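Local coordinates for acetyltransferase, GNAT family (PDB 3FBU), which probably transfers an acetyl group from acetyl-coenzyme A to an acceptor not yet identified, and binds coenzyme A in a GNAT-family fold, at residues A[90-93]-A[94-97]; A[108-111]-A[112-116]; A[127-130]-A[131-135]. All coordinates share one frame; numbering follows the deposited sequence.

Contact 1. Residues A[90-93]-A[94-97]. With COA (coenzyme A), chain C.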
loop_
_atom_site.group_PDB
_atom_site.type_symbol
_atom_site.label_atom_id
_atom_site.label_comp_id
_atom_site.label_asym_id
_atom_site.label_seq_id
_atom_site.Cartn_x
_atom_site.Cartn_y
_atom_site.Cartn_z
ATOM N N PHE A 90 9.907 8.328 5.657
ATOM C CA PHE A 90 10.254 7.237 6.564
ATOM C C PHE A 90 10.945 6.115 5.808
ATOM O O PHE A 90 10.879 6.027 4.577
ATOM C CB PHE A 90 9.008 6.717 7.309
ATOM C CG PHE A 90 8.661 7.527 8.519
ATOM C CD1 PHE A 90 8.176 8.814 8.383
ATOM C CD2 PHE A 90 8.821 7.021 9.775
ATOM C CE1 PHE A 90 7.895 9.564 9.472
ATOM C CE2 PHE A 90 8.520 7.767 10.867
ATOM C CZ PHE A 90 8.051 9.043 10.722
ATOM N N ASN A 91 11.667 5.316 6.574
ATOM C CA ASN A 91 12.378 4.148 6.111
ATOM C C ASN A 91 11.375 3.021 5.916
ATOM O O ASN A 91 10.664 2.664 6.870
ATOM C CB ASN A 91 13.433 3.758 7.162
ATOM C CG ASN A 91 14.335 2.618 6.720
ATOM O OD1 ASN A 91 13.899 1.663 6.073
ATOM N ND2 ASN A 91 15.614 2.709 7.086
ATOM N N PRO A 92 11.321 2.459 4.705
ATOM C CA PRO A 92 10.368 1.382 4.378
ATOM C C PRO A 92 10.455 0.165 5.299
ATOM O O PRO A 92 9.467 -0.546 5.444
ATOM C CB PRO A 92 10.735 0.964 2.960
ATOM C CG PRO A 92 11.696 1.937 2.438
ATOM C CD PRO A 92 12.166 2.840 3.557
ATOM N N LYS A 93 11.610 -0.075 5.920
ATOM C CA LYS A 93 11.685 -1.157 6.921
ATOM C C LYS A 93 10.683 -0.969 8.034
ATOM O O LYS A 93 10.323 -1.939 8.717
ATOM C CB LYS A 93 13.059 -1.261 7.551
ATOM C CG LYS A 93 14.112 -1.693 6.604
ATOM C CD LYS A 93 15.465 -1.570 7.262
ATOM C CE LYS A 93 16.582 -1.849 6.280
ATOM N NZ LYS A 93 16.460 -3.198 5.656
ATOM N N TYR A 94 10.251 0.270 8.256
ATOM C CA TYR A 94 9.397 0.571 9.401
ATOM C C TYR A 94 7.993 1.062 9.039
ATOM O O TYR A 94 7.266 1.542 9.894
ATOM C CB TYR A 94 10.121 1.571 10.314
ATOM C CG TYR A 94 11.460 1.030 10.755
ATOM C CD1 TYR A 94 11.557 0.181 11.855
ATOM C CD2 TYR A 94 12.618 1.319 10.042
ATOM C CE1 TYR A 94 12.777 -0.341 12.250
ATOM C CE2 TYR A 94 13.851 0.782 10.429
ATOM C CZ TYR A 94 13.913 -0.041 11.532
ATOM O OH TYR A 94 15.118 -0.567 11.933
ATOM N N PHE A 95 7.604 0.895 7.783
ATOM C CA PHE A 95 6.270 1.285 7.327
ATOM C C PHE A 95 5.150 0.470 7.980
ATOM O O PHE A 95 5.346 -0.685 8.422
ATOM C CB PHE A 95 6.127 1.097 5.803
ATOM C CG PHE A 95 6.851 2.114 4.962
ATOM C CD1 PHE A 95 7.479 3.223 5.517
ATOM C CD2 PHE A 95 6.862 1.975 3.580
ATOM C CE1 PHE A 95 8.116 4.151 4.702
ATOM C CE2 PHE A 95 7.503 2.907 2.767
ATOM C CZ PHE A 95 8.140 4.000 3.345
ATOM N N ASN A 96 3.973 1.086 8.012
ATOM C CA ASN A 96 2.739 0.421 8.368
ATOM C C ASN A 96 2.730 -0.112 9.790
ATOM O O ASN A 96 2.071 -1.112 10.086
ATOM C CB ASN A 96 2.444 -0.684 7.345
ATOM C CG ASN A 96 2.311 -0.134 5.943
ATOM O OD1 ASN A 96 1.618 0.856 5.733
ATOM N ND2 ASN A 96 2.986 -0.743 4.992
ATOM N N LYS A 97 3.472 0.569 10.663
ATOM C CA LYS A 97 3.419 0.337 12.098
ATOM C C LYS A 97 2.862 1.551 12.848
ATOM O O LYS A 97 2.742 1.530 14.064
ATOM C CB LYS A 97 4.798 -0.028 12.620
ATOM C CG LYS A 97 5.430 -1.241 11.920
ATOM C CD LYS A 97 6.951 -1.284 12.198
ATOM C CE LYS A 97 7.652 -2.407 11.403
ATOM N NZ LYS A 97 7.030 -3.748 11.720
HETATM N N1A COA C . -2.945 1.615 0.041
HETATM C C2A COA C . -3.845 2.030 0.989
HETATM N N3A COA C . -3.425 2.305 2.263
HETATM C C4A COA C . -2.106 2.171 2.567
HETATM C C5A COA C . -1.181 1.757 1.624
HETATM C C6A COA C . -1.608 1.489 0.325
HETATM N N6A COA C . -0.745 1.117 -0.623
HETATM N N7A COA C . 0.020 1.719 2.216
HETATM C C8A COA C . -0.112 2.082 3.508
HETATM N N9A COA C . -1.435 2.360 3.739
HETATM C C1B COA C . -2.061 2.933 4.937
HETATM C C2B COA C . -1.821 2.105 6.201
HETATM O O2B COA C . -2.736 1.022 6.314
HETATM C C3B COA C . -2.018 3.179 7.248
HETATM O O3B COA C . -3.399 3.375 7.510
HETATM P P3B COA C . -4.207 2.609 8.687
HETATM O O7A COA C . -5.532 3.259 8.922
HETATM O O8A COA C . -4.350 1.170 8.268
HETATM O O9A COA C . -3.354 2.724 9.931
HETATM C C4B COA C . -1.441 4.440 6.585
HETATM O O4B COA C . -1.524 4.222 5.203
HETATM C C5B COA C . 0.016 4.692 6.952
HETATM O O5B COA C . 0.046 5.073 8.314
HETATM P P1A COA C . 1.396 4.959 9.165
HETATM O O1A COA C . 1.648 3.500 9.504
HETATM O O2A COA C . 1.301 5.833 10.353
HETATM O O3A COA C . 2.475 5.554 8.136
HETATM P P2A COA C . 3.971 5.002 7.886
HETATM O O4A COA C . 4.703 4.952 9.205
HETATM O O5A COA C . 3.887 3.680 7.116
HETATM O O6A COA C . 4.550 6.169 6.928
HETATM C CBP COA C . 4.713 7.512 4.960
HETATM C CCP COA C . 3.767 6.790 5.921
HETATM C CDP COA C . 5.580 8.427 5.845
HETATM C CEP COA C . 3.784 8.273 4.012
HETATM C CAP COA C . 5.579 6.477 4.194
HETATM O OAP COA C . 4.788 5.681 3.325
HETATM C C9P COA C . 6.630 7.113 3.335
HETATM O O9P COA C . 7.790 7.580 3.905
HETATM N N8P COA C . 6.400 7.310 2.033
HETATM C C7P COA C . 7.461 7.763 1.135
HETATM C C6P COA C . 7.776 9.242 1.278
HETATM C C5P COA C . 6.563 10.111 0.948
HETATM O O5P COA C . 5.916 9.991 -0.117
HETATM N N4P COA C . 6.273 11.026 1.850
HETATM C C3P COA C . 5.063 11.852 1.745
HETATM C C2P COA C . 5.196 13.040 0.818
HETATM S S1P COA C . 3.719 14.098 0.917
#
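Phe95 and Pro92 meet in a local turn contact within the loop that leads from strand 83-90 to helix 99-114. The ring of Phe95 lies flat against the backbone of Pro92. Pro92 CA stands 3.3 Å from the centroid of the Phe95 ring, almost exactly on the ring normal, which makes a CH-pi contact over the face. Phe95 CG lies beside its own backbone N (chi1 -74°), and the ring runs alongside the proline, both side chains pointing the same way. The opposite face of the ring receives the pantetheine part of coenzyme A, with OAP offset toward the rim. At the ring edge, in its plane, CE1 of Phe95 packs on CB of Phe90 at 3.8 Å.

The turn is closed by backbone bonds. Tyr94 N donates to Asn91 O at 2.8 Å, from above the carbonyl plane. A weak bond from Phe95 N to Pro92 O follows. The side chain of Asn91 reaches forward along the chain. Its OD1 accepts from Lys93 N at 2.9 Å, which forms an Asx turn. The amide of Asn91 stands nearly perpendicular to the Tyr94 ring, and CB of Asn91 lies at the edge of that ring. Two backbone N-H groups hold coenzyme A. Phe90 N donates to O9P of coenzyme A at 2.8 Å. Asn96 N donates to the pyrophosphate oxygen O5A at 2.7 Å, nearly straight at 171°.

Asn91 and Pro92 also pack on Tyr24 of helix 18-25. Asn96 O accepts from Lys4 NZ of the second subunit. Backbone N-H groups gripping the pantetheine and pyrophosphate between a strand and the following helix are typical of the GNAT coenzyme A site.

Contact 2. Residues A[108-111]-A[112-116]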
loop_
_atom_site.group_PDB
_atom_site.type_symbol
_atom_site.label_atom_id
_atom_site.label_comp_id
_atom_site.label_asym_id
_atom_site.label_seq_id
_atom_site.Cartn_x
_atom_site.Cartn_y
_atom_site.Cartn_z
ATOM N N LEU A 108 1.828 18.040 15.559
ATOM C CA LEU A 108 0.665 18.936 15.574
ATOM C C LEU A 108 0.417 19.460 16.979
ATOM O O LEU A 108 0.202 20.633 17.174
ATOM C CB LEU A 108 -0.599 18.222 15.052
ATOM C CG LEU A 108 -0.637 17.726 13.617
ATOM C CD1 LEU A 108 -1.945 16.969 13.317
ATOM C CD2 LEU A 108 -0.414 18.829 12.595
ATOM N N LYS A 109 0.445 18.559 17.952
ATOM C CA LYS A 109 0.206 18.908 19.349
ATOM C C LYS A 109 1.201 19.947 19.857
ATOM O O LYS A 109 0.829 20.949 20.476
ATOM C CB LYS A 109 0.302 17.639 20.213
ATOM C CG LYS A 109 -0.792 16.617 19.971
ATOM C CD LYS A 109 -0.643 15.316 20.862
ATOM C CE LYS A 109 -1.756 14.259 20.661
ATOM N NZ LYS A 109 -1.599 12.996 21.500
ATOM N N TYR A 110 2.470 19.712 19.563
ATOM C CA TYR A 110 3.542 20.666 19.851
ATOM C C TYR A 110 3.311 21.999 19.157
ATOM O O TYR A 110 3.401 23.047 19.787
ATOM C CB TYR A 110 4.874 20.087 19.438
ATOM C CG TYR A 110 6.086 20.934 19.776
ATOM C CD1 TYR A 110 6.651 20.896 21.045
ATOM C CD2 TYR A 110 6.685 21.729 18.818
ATOM C CE1 TYR A 110 7.774 21.662 21.355
ATOM C CE2 TYR A 110 7.816 22.497 19.118
ATOM C CZ TYR A 110 8.342 22.453 20.384
ATOM O OH TYR A 110 9.454 23.194 20.671
ATOM N N GLY A 111 2.978 21.965 17.861
ATOM C CA GLY A 111 2.701 23.196 17.110
ATOM C C GLY A 111 1.586 24.030 17.726
ATOM O O GLY A 111 1.716 25.239 17.869
ATOM N N PHE A 112 0.492 23.392 18.112
ATOM C CA PHE A 112 -0.676 24.123 18.589
ATOM C C PHE A 112 -0.570 24.510 20.055
ATOM O O PHE A 112 -0.916 25.614 20.412
ATOM C CB PHE A 112 -1.941 23.296 18.395
ATOM C CG PHE A 112 -2.372 23.182 16.967
ATOM C CD1 PHE A 112 -2.513 24.309 16.187
ATOM C CD2 PHE A 112 -2.657 21.943 16.408
ATOM C CE1 PHE A 112 -2.949 24.190 14.854
ATOM C CE2 PHE A 112 -3.066 21.838 15.100
ATOM C CZ PHE A 112 -3.209 22.955 14.334
ATOM N N LYS A 113 -0.117 23.574 20.877
ATOM C CA LYS A 113 -0.068 23.767 22.335
ATOM C C LYS A 113 1.129 24.585 22.743
ATOM O O LYS A 113 0.997 25.556 23.492
ATOM C CB LYS A 113 -0.097 22.412 23.025
ATOM C CG LYS A 113 -1.474 21.781 22.876
ATOM C CD LYS A 113 -1.466 20.293 22.759
ATOM C CE LYS A 113 -1.574 19.624 24.093
ATOM N NZ LYS A 113 -1.824 18.151 23.904
ATOM N N GLU A 114 2.292 24.258 22.205
ATOM C CA GLU A 114 3.522 24.913 22.646
ATOM C C GLU A 114 3.938 26.099 21.774
ATOM O O GLU A 114 4.407 27.098 22.290
ATOM C CB GLU A 114 4.643 23.877 22.804
ATOM C CG GLU A 114 4.222 22.609 23.625
ATOM C CD GLU A 114 3.616 22.898 25.036
ATOM O OE1 GLU A 114 4.155 23.770 25.756
ATOM O OE2 GLU A 114 2.615 22.237 25.436
ATOM N N MET A 115 3.783 25.988 20.456
ATOM C CA MET A 115 4.119 27.070 19.530
ATOM C C MET A 115 2.940 28.000 19.269
ATOM O O MET A 115 3.116 29.040 18.652
ATOM C CB MET A 115 4.629 26.501 18.205
ATOM C CG MET A 115 5.910 25.713 18.326
ATOM S SD MET A 115 6.571 24.968 16.813
ATOM C CE MET A 115 6.676 26.360 15.717
ATOM N N LYS A 116 1.755 27.624 19.724
ATOM C CA LYS A 116 0.564 28.470 19.635
ATOM C C LYS A 116 0.272 28.873 18.173
ATOM O O LYS A 116 -0.133 29.998 17.885
ATOM C CB LYS A 116 0.720 29.693 20.556
ATOM C CG LYS A 116 0.992 29.275 21.998
ATOM C CD LYS A 116 1.206 30.432 22.950
ATOM C CE LYS A 116 1.393 29.856 24.382
ATOM N NZ LYS A 116 1.699 30.882 25.424
#
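Tyr110 meets Glu114 and Met115 at the last turns of helix 99-114. Tyr110 holds CG opposite its backbone N (chi1 -176°), and this sends the ring outward, leaning toward the next turn, where Glu114 and Met115 meet it. Glu114 comes over one face with CB and crosses the ring at about a right angle. Its CG touches CD1 of Tyr110 at 3.9 Å. Met115 meets the CD2 and CE2 atoms of the same ring obliquely. Its SD lies 3.6 Å from CE2 of Tyr110, a Met-aromatic contact.

The backbone widens at the same place. Tyr110 O accepts from both Glu114 N at 2.9 Å and Met115 N at 3.0 Å, in a pi-type turn. Phe112 sets CG beside its backbone N (chi1 -72°), with CD2 3.2 Å from Leu108 O. Lys113 bends at chi2 and chi3, and its aliphatic part lies against Lys109 O. Lys116 then leaves the helix with positive phi.

Leu108 and Phe112 pack on Ile120 of strand 119-124 and Ile164 of strand 155-165. Leu108 also touches Ile86, and Met115 touches Tyr84, both of strand 83-90. The helix thus lies against the sheet within a beta-alpha-beta unit.

Contact 3. Residues A[127-130]-A[131-135]. With COA (coenzyme A), chain C.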
loop_
_atom_site.group_PDB
_atom_site.type_symbol
_atom_site.label_atom_id
_atom_site.label_comp_id
_atom_site.label_asym_id
_atom_site.label_seq_id
_atom_site.Cartn_x
_atom_site.Cartn_y
_atom_site.Cartn_z
ATOM N N GLU A 127 -2.272 9.898 -5.747
ATOM C CA GLU A 127 -1.737 8.557 -5.917
ATOM C C GLU A 127 -0.981 8.080 -4.661
ATOM O O GLU A 127 -0.726 6.876 -4.508
ATOM C CB GLU A 127 -0.790 8.536 -7.120
ATOM C CG GLU A 127 -1.442 8.804 -8.487
ATOM C CD GLU A 127 -1.749 10.286 -8.774
ATOM O OE1 GLU A 127 -1.212 11.195 -8.078
ATOM O OE2 GLU A 127 -2.543 10.535 -9.728
ATOM N N ASN A 128 -0.609 9.015 -3.779
ATOM C CA ASN A 128 0.217 8.704 -2.626
ATOM C C ASN A 128 -0.640 8.349 -1.423
ATOM O O ASN A 128 -0.726 9.103 -0.443
ATOM C CB ASN A 128 1.189 9.873 -2.319
ATOM C CG ASN A 128 2.322 9.460 -1.369
ATOM O OD1 ASN A 128 2.315 8.359 -0.825
ATOM N ND2 ASN A 128 3.279 10.354 -1.159
ATOM N N THR A 129 -1.259 7.172 -1.505
ATOM C CA THR A 129 -2.285 6.775 -0.556
ATOM C C THR A 129 -1.827 6.793 0.897
ATOM O O THR A 129 -2.537 7.309 1.743
ATOM C CB THR A 129 -2.862 5.374 -0.880
ATOM O OG1 THR A 129 -3.033 5.246 -2.288
ATOM C CG2 THR A 129 -4.183 5.211 -0.178
ATOM N N PRO A 130 -0.645 6.238 1.198
ATOM C CA PRO A 130 -0.282 6.250 2.614
ATOM C C PRO A 130 -0.088 7.647 3.186
ATOM O O PRO A 130 -0.333 7.858 4.369
ATOM C CB PRO A 130 1.044 5.491 2.669
ATOM C CG PRO A 130 1.381 5.135 1.359
ATOM C CD PRO A 130 0.387 5.585 0.377
ATOM N N SER A 131 0.338 8.589 2.339
ATOM C CA SER A 131 0.557 9.960 2.804
ATOM C C SER A 131 -0.758 10.620 3.199
ATOM O O SER A 131 -0.876 11.157 4.306
ATOM C CB SER A 131 1.290 10.801 1.762
ATOM O OG SER A 131 1.774 11.990 2.388
ATOM N N TYR A 132 -1.779 10.565 2.340
ATOM C CA TYR A 132 -3.024 11.205 2.737
ATOM C C TYR A 132 -3.745 10.426 3.819
ATOM O O TYR A 132 -4.478 11.028 4.596
ATOM C CB TYR A 132 -3.895 11.637 1.559
ATOM C CG TYR A 132 -4.606 10.545 0.822
ATOM C CD1 TYR A 132 -5.738 9.955 1.369
ATOM C CD2 TYR A 132 -4.196 10.145 -0.444
ATOM C CE1 TYR A 132 -6.429 8.974 0.682
ATOM C CE2 TYR A 132 -4.881 9.162 -1.133
ATOM C CZ TYR A 132 -6.004 8.594 -0.554
ATOM O OH TYR A 132 -6.709 7.595 -1.200
ATOM N N ARG A 133 -3.455 9.120 3.955
ATOM C CA ARG A 133 -3.984 8.397 5.096
ATOM C C ARG A 133 -3.400 8.879 6.412
ATOM O O ARG A 133 -4.124 9.004 7.386
ATOM C CB ARG A 133 -3.860 6.885 4.917
ATOM C CG ARG A 133 -4.958 6.315 4.019
ATOM C CD ARG A 133 -6.347 6.439 4.681
ATOM N NE ARG A 133 -6.402 5.782 5.987
ATOM C CZ ARG A 133 -7.099 6.183 7.055
ATOM N NH1 ARG A 133 -7.785 7.312 7.057
ATOM N NH2 ARG A 133 -7.067 5.462 8.169
ATOM N N VAL A 134 -2.114 9.198 6.455
ATOM C CA VAL A 134 -1.568 9.819 7.660
ATOM C C VAL A 134 -2.312 11.130 7.965
ATOM O O VAL A 134 -2.709 11.399 9.103
ATOM C CB VAL A 134 -0.086 10.074 7.532
ATOM C CG1 VAL A 134 0.407 10.876 8.754
ATOM C CG2 VAL A 134 0.668 8.769 7.386
ATOM N N MET A 135 -2.525 11.941 6.931
ATOM C CA MET A 135 -3.191 13.233 7.121
ATOM C C MET A 135 -4.563 13.048 7.764
ATOM O O MET A 135 -4.912 13.742 8.729
ATOM C CB MET A 135 -3.319 13.986 5.783
ATOM C CG MET A 135 -1.961 14.376 5.153
ATOM S SD MET A 135 -2.066 15.063 3.461
ATOM C CE MET A 135 -0.341 14.878 3.098
HETATM N N1A COA C . -2.945 1.615 0.041
HETATM C C2A COA C . -3.845 2.030 0.989
HETATM N N3A COA C . -3.425 2.305 2.263
HETATM C C4A COA C . -2.106 2.171 2.567
HETATM C C5A COA C . -1.181 1.757 1.624
HETATM C C6A COA C . -1.608 1.489 0.325
HETATM N N6A COA C . -0.745 1.117 -0.623
HETATM N N7A COA C . 0.020 1.719 2.216
HETATM C C8A COA C . -0.112 2.082 3.508
HETATM N N9A COA C . -1.435 2.360 3.739
HETATM C C1B COA C . -2.061 2.933 4.937
HETATM C C2B COA C . -1.821 2.105 6.201
HETATM O O2B COA C . -2.736 1.022 6.314
HETATM C C3B COA C . -2.018 3.179 7.248
HETATM O O3B COA C . -3.399 3.375 7.510
HETATM P P3B COA C . -4.207 2.609 8.687
HETATM O O7A COA C . -5.532 3.259 8.922
HETATM O O8A COA C . -4.350 1.170 8.268
HETATM O O9A COA C . -3.354 2.724 9.931
HETATM C C4B COA C . -1.441 4.440 6.585
HETATM O O4B COA C . -1.524 4.222 5.203
HETATM C C5B COA C . 0.016 4.692 6.952
HETATM O O5B COA C . 0.046 5.073 8.314
HETATM P P1A COA C . 1.396 4.959 9.165
HETATM O O1A COA C . 1.648 3.500 9.504
HETATM O O2A COA C . 1.301 5.833 10.353
HETATM O O3A COA C . 2.475 5.554 8.136
HETATM P P2A COA C . 3.971 5.002 7.886
HETATM O O4A COA C . 4.703 4.952 9.205
HETATM O O5A COA C . 3.887 3.680 7.116
HETATM O O6A COA C . 4.550 6.169 6.928
HETATM C CBP COA C . 4.713 7.512 4.960
HETATM C CCP COA C . 3.767 6.790 5.921
HETATM C CDP COA C . 5.580 8.427 5.845
HETATM C CEP COA C . 3.784 8.273 4.012
HETATM C CAP COA C . 5.579 6.477 4.194
HETATM O OAP COA C . 4.788 5.681 3.325
HETATM C C9P COA C . 6.630 7.113 3.335
HETATM O O9P COA C . 7.790 7.580 3.905
HETATM N N8P COA C . 6.400 7.310 2.033
HETATM C C7P COA C . 7.461 7.763 1.135
HETATM C C6P COA C . 7.776 9.242 1.278
HETATM C C5P COA C . 6.563 10.111 0.948
HETATM O O5P COA C . 5.916 9.991 -0.117
HETATM N N4P COA C . 6.273 11.026 1.850
HETATM C C3P COA C . 5.063 11.852 1.745
HETATM C C2P COA C . 5.196 13.040 0.818
HETATM S S1P COA C . 3.719 14.098 0.917
HETATM O O HOH W 1 -4.712 6.975 -3.881
#
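The coenzyme A pocket is bordered here by the start of helix 129-137, where the amide of Asn128 packs on CB of Ser131. Asn128 holds the N-cap position. CG of its amide lies 3.6 Å from CB of Ser131. With chi1 at -165°, the amide of Asn128 extends to the pantetheine, and ND2 donates to O5P of coenzyme A at 2.9 Å. Asn128 O takes two weak bonds, from Ser131 N and Tyr132 N. Ser131 OG is hydrogen-bonded to Trp88 NE1 and lies 3.2 Å from S1P of coenzyme A.

Further along, Thr129 and Tyr132 run side by side in the same direction. CG2 of Thr129 touches OH of Tyr132 at 3.6 Å, and Thr129 O lies over the centre of the ring. Tyr132 has CG between its backbone N and carbonyl carbon (chi1 74°), which turns the ring back over the first turn. One water is hydrogen-bonded to Thr129 OG1 and, weakly, to Tyr132 OH at the ring edge.

On the cofactor side, CG2 of Thr129 packs against C2A of the adenine at 3.4 Å. Arg133 N donates to Thr129 O at 3.0 Å, a regular helical bond. The NH2 of Arg133 donates to O7A of the 3'-phosphate at 2.8 Å, with that oxygen in the guanidinium plane. A salt bridge from Arg133 NH1 to Glu136 probably steadies the group and tempers its charge.

Toward the sheet, Ser131, Tyr132 and Met135 pack on Cys124 of strand 119-124. Tyr132 and Met135 also touch Tyr162 of strand 155-165, while Val134 and Met135 touch Trp88 of strand 83-90.

Overall arrangement
From the N terminus, the three contacts follow in series, and none nests in or crosses another. Each closes only a short local turn. Contact 1 shapes the loop after strand 83-90. Contact 2 ends the helix that starts just beyond that loop, before strand 119-124. Contact 3 begins the next helix, after that strand. Contacts 1 and 3 both touch coenzyme A, with centres about 14 Å apart, and hold its pantetheine and phosphates from two parts of the chain. Contact 2 lies at the far end of helix 99-114, its centre about 25 Å from that of contact 1, and packs on the sheet, with the Leu108 side chain about 12 Å from coenzyme A.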